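Local coordinates for putative fimbrial associated sortase-like protein (Corynebacterium diphtheriae, PDB 6BWE), which is probably a class C sortase, a cysteine transpeptidase that joins pilin subunits into pili, here a lid-mutant catalytic part of the protein, at residues R35-S40 / H107-A112; A79-P84 / L90-G95; K173-D178 / R198-A203. The protein carries 2 engineered substitutions. All coordinates share one frame; numbering follows the deposited sequence. Where two conformers were deposited one is given.

Contact 1 (R35-S40 / H107-A112); sequences RQYNTS and HLYGSA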
ATOM      1  N   ARG A  35      -2.499  -3.421  15.084  1.00 21.02           N
ATOM      2  CA  ARG A  35      -1.936  -4.612  14.420  1.00 23.26           C
ATOM      3  C   ARG A  35      -2.862  -5.155  13.318  1.00 22.89           C
ATOM      4  O   ARG A  35      -2.394  -5.517  12.245  1.00 23.08           O
ATOM      5  CB  ARG A  35      -1.658  -5.733  15.410  1.00 24.04           C
ATOM      6  CG  ARG A  35      -0.525  -5.467  16.348  1.00 25.33           C
ATOM      7  CD  ARG A  35      -0.366  -6.616  17.344  1.00 27.12           C
ATOM      8  NE  ARG A  35       0.415  -6.104  18.460  1.00 29.80           N
ATOM      9  CZ  ARG A  35       0.007  -5.959  19.724  1.00 29.73           C
ATOM     10  NH1 ARG A  35      -1.206  -6.334  20.127  1.00 30.57           N
ATOM     11  NH2 ARG A  35       0.861  -5.443  20.599  1.00 30.46           N
ATOM     12  N   GLN A  36      -4.161  -5.194  13.580  1.00 23.36           N
ATOM     13  CA  GLN A  36      -5.144  -5.565  12.553  1.00 24.06           C
ATOM     14  C   GLN A  36      -5.106  -4.585  11.339  1.00 23.21           C
ATOM     15  O   GLN A  36      -5.088  -5.017  10.157  1.00 22.82           O
ATOM     16  CB  GLN A  36      -6.550  -5.604  13.150  1.00 25.84           C
ATOM     17  CG  GLN A  36      -7.629  -5.901  12.110  1.00 28.67           C
ATOM     18  CD  GLN A  36      -9.016  -6.073  12.667  1.00 32.08           C
ATOM     19  OE1 GLN A  36      -9.622  -7.159  12.585  1.00 37.23           O
ATOM     20  NE2 GLN A  36      -9.554  -5.008  13.189  1.00 32.23           N
ATOM     21  N   TYR A  37      -5.079  -3.285  11.630  1.00 21.39           N
ATOM     22  CA  TYR A  37      -4.937  -2.262  10.596  1.00 20.88           C
ATOM     23  C   TYR A  37      -3.693  -2.567   9.740  1.00 21.06           C
ATOM     24  O   TYR A  37      -3.767  -2.604   8.500  1.00 20.22           O
ATOM     25  CB  TYR A  37      -4.884  -0.835  11.181  1.00 20.05           C
ATOM     26  CG  TYR A  37      -4.509   0.190  10.145  1.00 19.28           C
ATOM     27  CD1 TYR A  37      -5.457   0.793   9.360  1.00 18.93           C
ATOM     28  CD2 TYR A  37      -3.166   0.464   9.880  1.00 18.98           C
ATOM     29  CE1 TYR A  37      -5.105   1.675   8.353  1.00 19.25           C
ATOM     30  CE2 TYR A  37      -2.798   1.343   8.877  1.00 18.59           C
ATOM     31  CZ  TYR A  37      -3.749   1.946   8.114  1.00 18.89           C
ATOM     32  OH  TYR A  37      -3.354   2.827   7.125  1.00 19.03           O
ATOM     33  N   ASN A  38      -2.580  -2.833  10.412  1.00 20.71           N
ATOM     34  CA  ASN A  38      -1.338  -3.133   9.703  1.00 20.94           C
ATOM     35  C   ASN A  38      -1.392  -4.303   8.715  1.00 21.37           C
ATOM     36  O   ASN A  38      -0.671  -4.276   7.700  1.00 22.07           O
ATOM     37  CB  ASN A  38      -0.195  -3.353  10.665  1.00 21.03           C
ATOM     38  CG  ASN A  38       0.322  -2.055  11.240  1.00 20.85           C
ATOM     39  OD1 ASN A  38      -0.058  -0.950  10.794  1.00 20.71           O
ATOM     40  ND2 ASN A  38       1.180  -2.168  12.260  1.00 20.81           N
ATOM     41  N   THR A  39      -2.251  -5.286   8.961  1.00 21.76           N
ATOM     42  CA  THR A  39      -2.404  -6.400   8.003  1.00 23.18           C
ATOM     43  C   THR A  39      -2.907  -5.927   6.661  1.00 23.25           C
ATOM     44  O   THR A  39      -2.698  -6.613   5.647  1.00 23.46           O
ATOM     45  CB  THR A  39      -3.326  -7.515   8.504  1.00 24.07           C
ATOM     46  OG1 THR A  39      -4.680  -7.048   8.575  1.00 23.92           O
ATOM     47  CG2 THR A  39      -2.865  -8.071   9.834  1.00 24.37           C
ATOM     48  N   SER A  40      -3.588  -4.786   6.654  1.00 22.25           N
ATOM     49  CA  SER A  40      -4.149  -4.188   5.428  1.00 22.76           C
ATOM     50  C   SER A  40      -3.134  -3.365   4.622  1.00 23.08           C
ATOM     51  O   SER A  40      -3.427  -2.963   3.500  1.00 23.46           O
ATOM     52  CB  SER A  40      -5.354  -3.287   5.796  1.00 22.92           C
ATOM     53  OG  SER A  40      -4.930  -2.008   6.298  1.00 24.39           O
ATOM     54  N   HIS A 107       3.844  10.357  10.553  1.00 20.76           N
ATOM     55  CA  HIS A 107       3.840   8.973  10.108  1.00 19.88           C
ATOM     56  C   HIS A 107       3.390   8.949   8.647  1.00 20.29           C
ATOM     57  O   HIS A 107       2.381   9.572   8.311  1.00 19.62           O
ATOM     58  CB  HIS A 107       2.938   8.104  10.983  1.00 19.86           C
ATOM     59  CG  HIS A 107       2.719   6.746  10.415  1.00 19.09           C
ATOM     60  ND1 HIS A 107       1.615   6.430   9.651  1.00 19.34           N
ATOM     61  CD2 HIS A 107       3.507   5.642  10.431  1.00 18.89           C
ATOM     62  CE1 HIS A 107       1.725   5.173   9.239  1.00 19.67           C
ATOM     63  NE2 HIS A 107       2.879   4.687   9.676  1.00 18.90           N
ATOM     64  N   LEU A 108       4.142   8.250   7.789  1.00 19.60           N
ATOM     65  CA  LEU A 108       3.811   8.185   6.378  0.60 20.32           C
ATOM     66  C   LEU A 108       2.697   7.176   6.107  1.00 19.85           C
ATOM     67  O   LEU A 108       2.898   5.962   6.197  1.00 19.70           O
ATOM     68  CB  LEU A 108       5.064   7.878   5.561  0.60 21.23           C
ATOM     69  CG  LEU A 108       5.074   8.104   4.061  0.60 21.92           C
ATOM     70  CD1 LEU A 108       4.500   9.451   3.632  0.60 23.05           C
ATOM     71  CD2 LEU A 108       6.499   7.958   3.564  0.60 22.57           C
ATOM     72  N   TYR A 109       1.515   7.697   5.803  1.00 19.41           N
ATOM     73  CA  TYR A 109       0.385   6.909   5.414  1.00 19.52           C
ATOM     74  C   TYR A 109       0.782   5.957   4.263  1.00 19.39           C
ATOM     75  O   TYR A 109       1.451   6.371   3.298  1.00 19.42           O
ATOM     76  CB  TYR A 109      -0.780   7.829   4.972  1.00 19.89           C
ATOM     77  CG  TYR A 109      -1.946   6.982   4.496  1.00 19.67           C
ATOM     78  CD1 TYR A 109      -2.693   6.226   5.396  1.00 19.69           C
ATOM     79  CD2 TYR A 109      -2.236   6.885   3.136  1.00 20.61           C
ATOM     80  CE1 TYR A 109      -3.738   5.406   4.942  1.00 21.06           C
ATOM     81  CE2 TYR A 109      -3.249   6.083   2.680  1.00 20.83           C
ATOM     82  CZ  TYR A 109      -3.981   5.331   3.568  1.00 20.56           C
ATOM     83  OH  TYR A 109      -4.971   4.542   3.034  1.00 22.01           O
ATOM     84  N   GLY A 110       0.396   4.701   4.385  1.00 19.42           N
ATOM     85  CA  GLY A 110       0.809   3.666   3.437  1.00 19.52           C
ATOM     86  C   GLY A 110       1.918   2.774   3.948  1.00 19.38           C
ATOM     87  O   GLY A 110       2.338   1.842   3.236  1.00 20.10           O
ATOM     88  N   SER A 111       2.437   3.101   5.136  1.00 18.76           N
ATOM     89  CA  SER A 111       3.354   2.252   5.866  1.00 18.08           C
ATOM     90  C   SER A 111       2.638   1.827   7.147  1.00 18.33           C
ATOM     91  O   SER A 111       1.667   2.459   7.560  1.00 17.45           O
ATOM     92  CB  SER A 111       4.680   2.966   6.167  1.00 18.04           C
ATOM     93  OG  SER A 111       4.505   4.060   7.098  1.00 18.08           O
ATOM     94  N   ALA A 112       3.110   0.738   7.757  1.00 18.33           N
ATOM     95  CA  ALA A 112       2.500   0.213   8.979  1.00 18.46           C
ATOM     96  C   ALA A 112       2.625   1.237  10.114  1.00 19.18           C
ATOM     97  O   ALA A 112       3.581   2.020  10.186  1.00 17.44           O
ATOM     98  CB  ALA A 112       3.169  -1.083   9.408  1.00 19.07           C
TER
HETATM   99  O   HOH W   1      -0.696   3.515   6.682  1.00 23.06           O
HETATM  100  O   HOH W   2      -5.236   2.418   5.043  1.00 28.91           O

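Contact 2 (A79-P84 / L90-G95); sequences ASISIP and LPIYHG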
ATOM      1  N   ALA A  79       2.386   8.148  18.961  1.00 19.89           N
ATOM      2  CA  ALA A  79       3.532   7.522  19.590  1.00 20.51           C
ATOM      3  C   ALA A  79       4.594   8.575  19.811  1.00 21.38           C
ATOM      4  O   ALA A  79       4.499   9.685  19.307  1.00 20.45           O
ATOM      5  CB  ALA A  79       4.092   6.390  18.722  1.00 20.02           C
ATOM      6  N   SER A  80       5.593   8.264  20.626  1.00 22.80           N
ATOM      7  CA  SER A  80       6.739   9.146  20.717  1.00 24.46           C
ATOM      8  C   SER A  80       7.998   8.329  20.459  1.00 24.17           C
ATOM      9  O   SER A  80       7.986   7.099  20.559  1.00 25.70           O
ATOM     10  CB  SER A  80       6.816   9.862  22.076  1.00 25.78           C
ATOM     11  OG  SER A  80       6.895   8.920  23.116  1.00 28.97           O
ATOM     12  N   ILE A  81       9.052   9.032  20.093  1.00 24.11           N
ATOM     13  CA  ILE A  81      10.304   8.422  19.751  1.00 23.60           C
ATOM     14  C   ILE A  81      11.393   9.067  20.574  1.00 24.46           C
ATOM     15  O   ILE A  81      11.359  10.258  20.797  1.00 25.09           O
ATOM     16  CB  ILE A  81      10.563   8.492  18.233  1.00 24.41           C
ATOM     17  CG1 ILE A  81      11.784   7.674  17.839  1.00 24.73           C
ATOM     18  CG2 ILE A  81      10.760   9.911  17.748  1.00 25.26           C
ATOM     19  CD1 ILE A  81      11.797   7.287  16.366  1.00 24.88           C
ATOM     20  N   SER A  82      12.324   8.242  21.042  1.00 24.42           N
ATOM     21  CA  SER A  82      13.550   8.690  21.702  0.60 24.60           C
ATOM     22  C   SER A  82      14.765   8.146  20.960  1.00 24.90           C
ATOM     23  O   SER A  82      14.823   6.961  20.679  1.00 24.45           O
ATOM     24  CB  SER A  82      13.584   8.182  23.137  0.60 25.69           C
ATOM     25  OG  SER A  82      14.779   8.578  23.762  0.60 26.67           O
ATOM     26  N   ILE A  83      15.724   9.030  20.660  1.00 25.11           N
ATOM     27  CA  ILE A  83      16.965   8.714  19.977  1.00 25.13           C
ATOM     28  C   ILE A  83      18.074   9.352  20.838  1.00 25.70           C
ATOM     29  O   ILE A  83      18.523  10.455  20.560  1.00 26.60           O
ATOM     30  CB  ILE A  83      17.021   9.210  18.522  1.00 24.51           C
ATOM     31  CG1 ILE A  83      15.752   8.786  17.738  1.00 24.36           C
ATOM     32  CG2 ILE A  83      18.219   8.599  17.838  1.00 25.22           C
ATOM     33  CD1 ILE A  83      15.601   9.485  16.408  1.00 24.45           C
ATOM     34  N   PRO A  84      18.470   8.675  21.922  1.00 27.09           N
ATOM     35  CA  PRO A  84      19.352   9.341  22.888  1.00 28.35           C
ATOM     36  C   PRO A  84      20.696   9.780  22.349  1.00 29.29           C
ATOM     37  O   PRO A  84      21.230  10.818  22.822  1.00 29.00           O
ATOM     38  CB  PRO A  84      19.566   8.295  23.998  1.00 28.59           C
ATOM     39  CG  PRO A  84      18.911   7.067  23.534  1.00 28.04           C
ATOM     40  CD  PRO A  84      17.943   7.414  22.443  1.00 27.30           C
ATOM     41  N   LEU A  90      10.634  13.133  20.626  1.00 23.52           N
ATOM     42  CA  LEU A  90       9.673  13.802  19.765  1.00 23.01           C
ATOM     43  C   LEU A  90       8.343  13.037  19.629  1.00 22.00           C
ATOM     44  O   LEU A  90       8.344  11.809  19.656  1.00 21.66           O
ATOM     45  CB  LEU A  90      10.262  13.988  18.366  1.00 23.15           C
ATOM     46  CG  LEU A  90      11.486  14.895  18.222  1.00 22.96           C
ATOM     47  CD1 LEU A  90      12.113  14.784  16.868  1.00 23.19           C
ATOM     48  CD2 LEU A  90      11.042  16.308  18.426  1.00 24.51           C
ATOM     49  N   PRO A  91       7.228  13.788  19.486  1.00 21.86           N
ATOM     50  CA  PRO A  91       5.935  13.194  19.210  1.00 22.23           C
ATOM     51  C   PRO A  91       5.805  12.782  17.730  1.00 21.30           C
ATOM     52  O   PRO A  91       6.366  13.447  16.824  1.00 21.09           O
ATOM     53  CB  PRO A  91       4.949  14.311  19.595  1.00 22.62           C
ATOM     54  CG  PRO A  91       5.698  15.565  19.325  1.00 22.87           C
ATOM     55  CD  PRO A  91       7.144  15.253  19.611  1.00 22.55           C
ATOM     56  N   ILE A  92       5.025  11.714  17.506  1.00 20.34           N
ATOM     57  CA  ILE A  92       4.658  11.282  16.173  1.00 20.35           C
ATOM     58  C   ILE A  92       3.125  11.452  16.039  1.00 19.97           C
ATOM     59  O   ILE A  92       2.394  11.055  16.928  1.00 19.45           O
ATOM     60  CB  ILE A  92       5.062   9.829  15.920  1.00 20.72           C
ATOM     61  CG1 ILE A  92       6.589   9.626  16.129  1.00 21.23           C
ATOM     62  CG2 ILE A  92       4.658   9.448  14.494  1.00 20.95           C
ATOM     63  CD1 ILE A  92       7.006   8.167  16.363  1.00 21.98           C
ATOM     64  N   TYR A  93       2.684  11.976  14.896  1.00 19.61           N
ATOM     65  CA  TYR A  93       1.289  12.178  14.563  1.00 19.39           C
ATOM     66  C   TYR A  93       0.917  11.395  13.332  1.00 19.53           C
ATOM     67  O   TYR A  93       1.789  10.977  12.572  1.00 18.37           O
ATOM     68  CB  TYR A  93       1.045  13.653  14.285  1.00 19.53           C
ATOM     69  CG  TYR A  93       1.354  14.550  15.463  1.00 19.69           C
ATOM     70  CD1 TYR A  93       0.398  14.817  16.408  1.00 20.24           C
ATOM     71  CD2 TYR A  93       2.623  15.101  15.629  1.00 20.21           C
ATOM     72  CE1 TYR A  93       0.669  15.645  17.492  1.00 21.89           C
ATOM     73  CE2 TYR A  93       2.907  15.941  16.717  1.00 21.78           C
ATOM     74  CZ  TYR A  93       1.931  16.193  17.642  1.00 22.00           C
ATOM     75  OH  TYR A  93       2.205  16.982  18.742  1.00 25.35           O
ATOM     76  N   HIS A  94      -0.387  11.181  13.129  1.00 19.13           N
ATOM     77  CA  HIS A  94      -0.848  10.660  11.851  1.00 20.09           C
ATOM     78  C   HIS A  94      -0.477  11.606  10.702  1.00 20.18           C
ATOM     79  O   HIS A  94      -0.632  12.808  10.810  1.00 20.63           O
ATOM     80  CB  HIS A  94      -2.363  10.554  11.776  1.00 19.67           C
ATOM     81  CG  HIS A  94      -2.977   9.552  12.681  1.00 20.61           C
ATOM     82  ND1 HIS A  94      -3.677   9.928  13.799  1.00 20.96           N
ATOM     83  CD2 HIS A  94      -3.146   8.219  12.564  1.00 21.44           C
ATOM     84  CE1 HIS A  94      -4.191   8.856  14.367  1.00 21.01           C
ATOM     85  NE2 HIS A  94      -3.859   7.803  13.658  1.00 20.33           N
ATOM     86  N   GLY A  95      -0.046  11.044   9.585  1.00 20.08           N
ATOM     87  CA  GLY A  95       0.109  11.794   8.357  1.00 19.49           C
ATOM     88  C   GLY A  95       1.317  12.686   8.301  1.00 19.63           C
ATOM     89  O   GLY A  95       2.146  12.757   9.248  1.00 19.29           O
TER

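Contact 3 (K173-D178 / R198-A203); sequences KLLAPD and RLLVRA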
ATOM      1  N   LYS A 173      12.815   2.509  -2.861  1.00 39.36           N
ATOM      2  CA  LYS A 173      12.976   1.062  -2.701  1.00 39.24           C
ATOM      3  C   LYS A 173      13.329   0.612  -1.279  1.00 35.71           C
ATOM      4  O   LYS A 173      12.891  -0.432  -0.858  1.00 33.58           O
ATOM      5  CB  LYS A 173      14.150   0.515  -3.552  1.00 44.25           C
ATOM      6  CG  LYS A 173      14.112   0.695  -5.063  1.00 48.44           C
ATOM      7  CD  LYS A 173      15.408   0.160  -5.677  1.00 51.65           C
ATOM      8  CE  LYS A 173      16.582   1.140  -5.564  1.00 54.07           C
ATOM      9  NZ  LYS A 173      16.704   2.025  -6.768  1.00 56.18           N
ATOM     10  N   LEU A 174      14.186   1.361  -0.586  1.00 33.14           N
ATOM     11  CA  LEU A 174      14.634   0.982   0.765  1.00 32.25           C
ATOM     12  C   LEU A 174      13.532   0.981   1.847  1.00 30.58           C
ATOM     13  O   LEU A 174      13.767   0.489   2.971  1.00 30.45           O
ATOM     14  CB  LEU A 174      15.772   1.871   1.205  1.00 32.63           C
ATOM     15  CG  LEU A 174      17.057   1.655   0.378  1.00 33.82           C
ATOM     16  CD1 LEU A 174      17.941   2.868   0.549  1.00 34.43           C
ATOM     17  CD2 LEU A 174      17.779   0.397   0.824  1.00 34.63           C
ATOM     18  N   LEU A 175      12.365   1.517   1.507  1.00 29.30           N
ATOM     19  CA  LEU A 175      11.210   1.570   2.418  1.00 28.56           C
ATOM     20  C   LEU A 175      10.341   0.331   2.350  1.00 28.99           C
ATOM     21  O   LEU A 175       9.339   0.232   3.065  1.00 28.19           O
ATOM     22  CB  LEU A 175      10.350   2.798   2.106  1.00 29.37           C
ATOM     23  CG  LEU A 175      11.063   4.150   2.129  1.00 28.57           C
ATOM     24  CD1 LEU A 175      10.042   5.247   1.875  1.00 27.98           C
ATOM     25  CD2 LEU A 175      11.776   4.372   3.438  1.00 28.37           C
ATOM     26  N   ALA A 176      10.702  -0.627   1.496  1.00 29.86           N
ATOM     27  CA  ALA A 176       9.891  -1.814   1.348  1.00 29.82           C
ATOM     28  C   ALA A 176       9.831  -2.639   2.657  1.00 29.82           C
ATOM     29  O   ALA A 176      10.844  -2.753   3.385  1.00 30.61           O
ATOM     30  CB  ALA A 176      10.445  -2.661   0.211  1.00 31.53           C
ATOM     31  N   PRO A 177       8.650  -3.208   2.973  1.00 30.56           N
ATOM     32  CA  PRO A 177       8.571  -4.172   4.056  1.00 31.52           C
ATOM     33  C   PRO A 177       9.271  -5.484   3.636  1.00 34.85           C
ATOM     34  O   PRO A 177       9.445  -5.772   2.433  1.00 34.38           O
ATOM     35  CB  PRO A 177       7.066  -4.373   4.229  1.00 31.10           C
ATOM     36  CG  PRO A 177       6.514  -4.152   2.881  1.00 31.99           C
ATOM     37  CD  PRO A 177       7.368  -3.107   2.241  1.00 31.00           C
ATOM     38  N   ASP A 178       9.721  -6.232   4.630  1.00 35.07           N
ATOM     39  CA  ASP A 178      10.300  -7.556   4.418  1.00 35.61           C
ATOM     40  C   ASP A 178       9.489  -8.473   5.329  1.00 36.37           C
ATOM     41  O   ASP A 178       9.520  -8.283   6.551  1.00 32.98           O
ATOM     42  CB  ASP A 178      11.761  -7.523   4.819  1.00 35.65           C
ATOM     43  CG  ASP A 178      12.443  -8.905   4.736  1.00 37.86           C
ATOM     44  OD1 ASP A 178      11.831  -9.967   5.031  1.00 36.12           O
ATOM     45  OD2 ASP A 178      13.631  -8.891   4.415  1.00 38.93           O
ATOM     46  N   ARG A 198      16.944  12.695   0.315  1.00 29.95           N
ATOM     47  CA  ARG A 198      16.412  12.174   1.565  1.00 29.73           C
ATOM     48  C   ARG A 198      17.463  11.348   2.273  1.00 28.00           C
ATOM     49  O   ARG A 198      18.169  10.549   1.644  1.00 27.99           O
ATOM     50  CB  ARG A 198      15.156  11.316   1.331  1.00 30.21           C
ATOM     51  CG  ARG A 198      13.986  12.081   0.742  1.00 32.28           C
ATOM     52  CD  ARG A 198      13.461  13.131   1.716  1.00 34.07           C
ATOM     53  NE  ARG A 198      12.379  13.929   1.147  1.00 35.44           N
ATOM     54  CZ  ARG A 198      12.515  15.096   0.504  1.00 37.15           C
ATOM     55  NH1 ARG A 198      13.709  15.673   0.298  1.00 37.80           N
ATOM     56  NH2 ARG A 198      11.428  15.699   0.044  1.00 38.68           N
ATOM     57  N   LEU A 199      17.573  11.563   3.580  1.00 26.18           N
ATOM     58  CA  LEU A 199      18.314  10.688   4.477  1.00 25.15           C
ATOM     59  C   LEU A 199      17.361   9.648   5.063  1.00 25.94           C
ATOM     60  O   LEU A 199      16.317  10.033   5.626  1.00 24.09           O
ATOM     61  CB  LEU A 199      18.981  11.498   5.569  1.00 25.35           C
ATOM     62  CG  LEU A 199      19.637  10.706   6.699  1.00 25.36           C
ATOM     63  CD1 LEU A 199      20.847   9.935   6.184  1.00 26.64           C
ATOM     64  CD2 LEU A 199      20.005  11.650   7.830  1.00 25.76           C
ATOM     65  N   LEU A 200      17.710   8.361   4.918  1.00 25.31           N
ATOM     66  CA  LEU A 200      16.908   7.225   5.396  1.00 25.68           C
ATOM     67  C   LEU A 200      17.765   6.470   6.386  1.00 26.17           C
ATOM     68  O   LEU A 200      18.858   5.972   6.029  1.00 27.64           O
ATOM     69  CB  LEU A 200      16.498   6.256   4.263  1.00 26.72           C
ATOM     70  CG  LEU A 200      15.277   6.576   3.388  1.00 27.80           C
ATOM     71  CD1 LEU A 200      15.355   7.959   2.778  1.00 27.83           C
ATOM     72  CD2 LEU A 200      15.105   5.538   2.287  1.00 28.77           C
ATOM     73  N   VAL A 201      17.255   6.360   7.618  1.00 24.51           N
ATOM     74  CA  VAL A 201      17.936   5.686   8.683  1.00 24.47           C
ATOM     75  C   VAL A 201      17.037   4.500   9.044  1.00 24.27           C
ATOM     76  O   VAL A 201      15.918   4.704   9.552  1.00 23.13           O
ATOM     77  CB  VAL A 201      18.147   6.600   9.910  1.00 24.03           C
ATOM     78  CG1 VAL A 201      18.683   5.804  11.107  1.00 24.49           C
ATOM     79  CG2 VAL A 201      19.148   7.697   9.610  1.00 24.54           C
ATOM     80  N   ARG A 202      17.509   3.293   8.740  1.00 23.50           N
ATOM     81  CA  ARG A 202      16.743   2.079   8.931  1.00 23.69           C
ATOM     82  C   ARG A 202      17.214   1.356  10.184  1.00 23.44           C
ATOM     83  O   ARG A 202      18.439   1.327  10.499  1.00 22.70           O
ATOM     84  CB  ARG A 202      16.898   1.173   7.706  1.00 25.48           C
ATOM     85  CG  ARG A 202      15.885   0.042   7.631  1.00 26.44           C
ATOM     86  CD  ARG A 202      16.104  -0.877   6.437  1.00 27.83           C
ATOM     87  NE  ARG A 202      17.332  -1.677   6.638  1.00 29.69           N
ATOM     88  CZ  ARG A 202      18.040  -2.267   5.676  1.00 31.69           C
ATOM     89  NH1 ARG A 202      17.671  -2.213   4.397  1.00 33.10           N
ATOM     90  NH2 ARG A 202      19.149  -2.932   6.007  1.00 32.68           N
ATOM     91  N   ALA A 203      16.272   0.738  10.875  1.00 22.72           N
ATOM     92  CA  ALA A 203      16.561   0.038  12.120  1.00 23.71           C
ATOM     93  C   ALA A 203      15.696  -1.190  12.266  1.00 24.90           C
ATOM     94  O   ALA A 203      14.604  -1.213  11.689  1.00 24.48           O
ATOM     95  CB  ALA A 203      16.343   0.985  13.286  1.00 22.85           C
TER
HETATM   96  O   HOH W   3      15.159  -1.808   3.270  1.00 33.15           O

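Contact 1 (R35-S40 / H107-A112)
Two ordered waters hold the hydroxyl of Tyr37 and link it to the loop at 107-112. One of them lies 2.8 Å from Tyr37 OH and accepts from Gly110 N while donating to Ser111 O, so a single side chain reaches two backbone groups of the loop. The other, also 2.8 Å from Tyr37 OH, donates to Tyr109 OH. Tyr37 swings out with CG anti to its backbone N (chi1 170°), which sends the ring from helix 24-39 over to the loop. There its OH stands 3.4 Å from Tyr109 CE1, the two side chains crossing at about a right angle, with the hydroxyl meeting the second ring obliquely. Beside it Asn38 lays its amide against Ala112: OD1 is 3.3 Å from Ala112 CA and CG 3.5 Å from Ala112 CB. The same OD1 takes a hydrogen bond from Leu113 N. The loop is also braced by bonds within itself. A type II turn runs from Leu108 to Ser111, with Gly110 at a positive phi, and Leu108 O receives both Ser111 N and Ser111 OG, the latter at 2.6 Å. His107 NE2 donates to Ala112 O from above the carbonyl plane, while its ND1 pairs with Tyr64 OH. Tyr109 OH also bonds to Ser40 O of the second subunit, which places this joint at the subunit interface. At this point helix 24-39 meets the loop through two waters and an amide packed on Ala112, polar groups that are buried yet supplied with partners.

Contact 2 (A79-P84 / L90-G95)
Strands 79-83 and 90-94 pair antiparallel as the two arms of a beta hairpin, their axes 4.6 Å apart at closest approach and their directions 143° apart, a marked twist. Ile81 and Leu90 form a hydrogen-bonded pair with both bonds made: Ile81 N to Leu90 O at 2.9 Å and Leu90 N to Ile81 O at 3.0 Å, each nearly along the C=O axis. Toward Ala79, Ile92 N donates to Ala79 O at 2.8 Å, tilted somewhat from the carbonyl plane. Between these pairs Ser80 faces Pro91 at the non-hydrogen-bonded position, where proline's missing N-H costs the pairing nothing; Ser80 CA also makes a CA-H...O contact with Leu90 O.

The side chains of Ala79, Ile81, Leu90 and Ile92 share one face. Ile92 holds CG1 anti to its carbonyl carbon (chi1 -57°), and this carries CD1 across to the other strand, where it sits 4.0 Å from Ile81 CB and 4.1 Å from Ala79 CB. Ile81 answers with its CG2 branch, which meets Leu90 CB at 4.2 Å, the two side chains crossing obliquely. Leu105 touches Ile81, Leu90 and Ile92 from the neighbouring strand; on the far side of strand 79-83, Ile148 of strand 147-152 flanks Ile81, and Ile150 and Val152 flank Ala79. Leu90 lies about 9 Å, side chain to side chain, from His127, the predicted proton donor/acceptor. Backbone bonds fix the register, while Ala79, Ile81 and Ile92 are buried, consistent with this aliphatic face adding to the apolar core of the sortase barrel.

Contact 3 (K173-D178 / R198-A203)
In the loop that connects strand 155-167 to strand 183-187 of the sortase barrel, a short 3-10 segment at 173-175 rests on strand 198-206, packing against the side of the strand that carries Leu200 and Arg202. Leucines make the join. Leu200 CD2 is central: it stands 3.7 Å from Leu175 CD2 and 3.9 Å from Leu174 CB, so one methyl touches two successive residues of the turn. Leu175 starts out pointing away from the strand, but with CG anti to its carbonyl carbon (chi1 -55°) its CD2 folds back, and its side chain crosses that of Leu200 at about a right angle. Thr185 and Ile187 of strand 183-187 also touch Leu175, and Val167 touches Leu200.

Next to this apolar patch the contact becomes polar. One water donates to Leu174 O at 2.7 Å and accepts from Arg202 NH1 at 2.8 Å, bridging the turn to the strand. Leu174 CD2 lies 4.4 Å from the same NH1, meeting the guanidinium obliquely. Arg202 has a second partner, its NE forming a salt bridge with Asp162 of strand 155-167, while NH1 reaches the water. The join thus combines leucine packing with a water bridge from Leu174 O to Arg202, whose guanidinium Asp162 probably helps to position.

From the N terminus, helix 24-39 supplies 35-40, and contact 1 closes only when the chain reaches 107-112, spanning helix 59-66, the hairpin and helix 98-103. Contact 2, 79-84 with 90-95, closes its short hairpin loop inside that span and is nested within it. The two touch where His107 N probably bonds to Tyr93 O, 2.9 Å away, so strand 105-107 runs from the hairpin into the loop that the helix touches. Contact 3 follows in series, joining 173-178 to 198-203 around strand 183-187. It touches neither of the others, yet its strand lies in the same sheet as the hairpin, about 17 Å between centres of contacts 2 and 3.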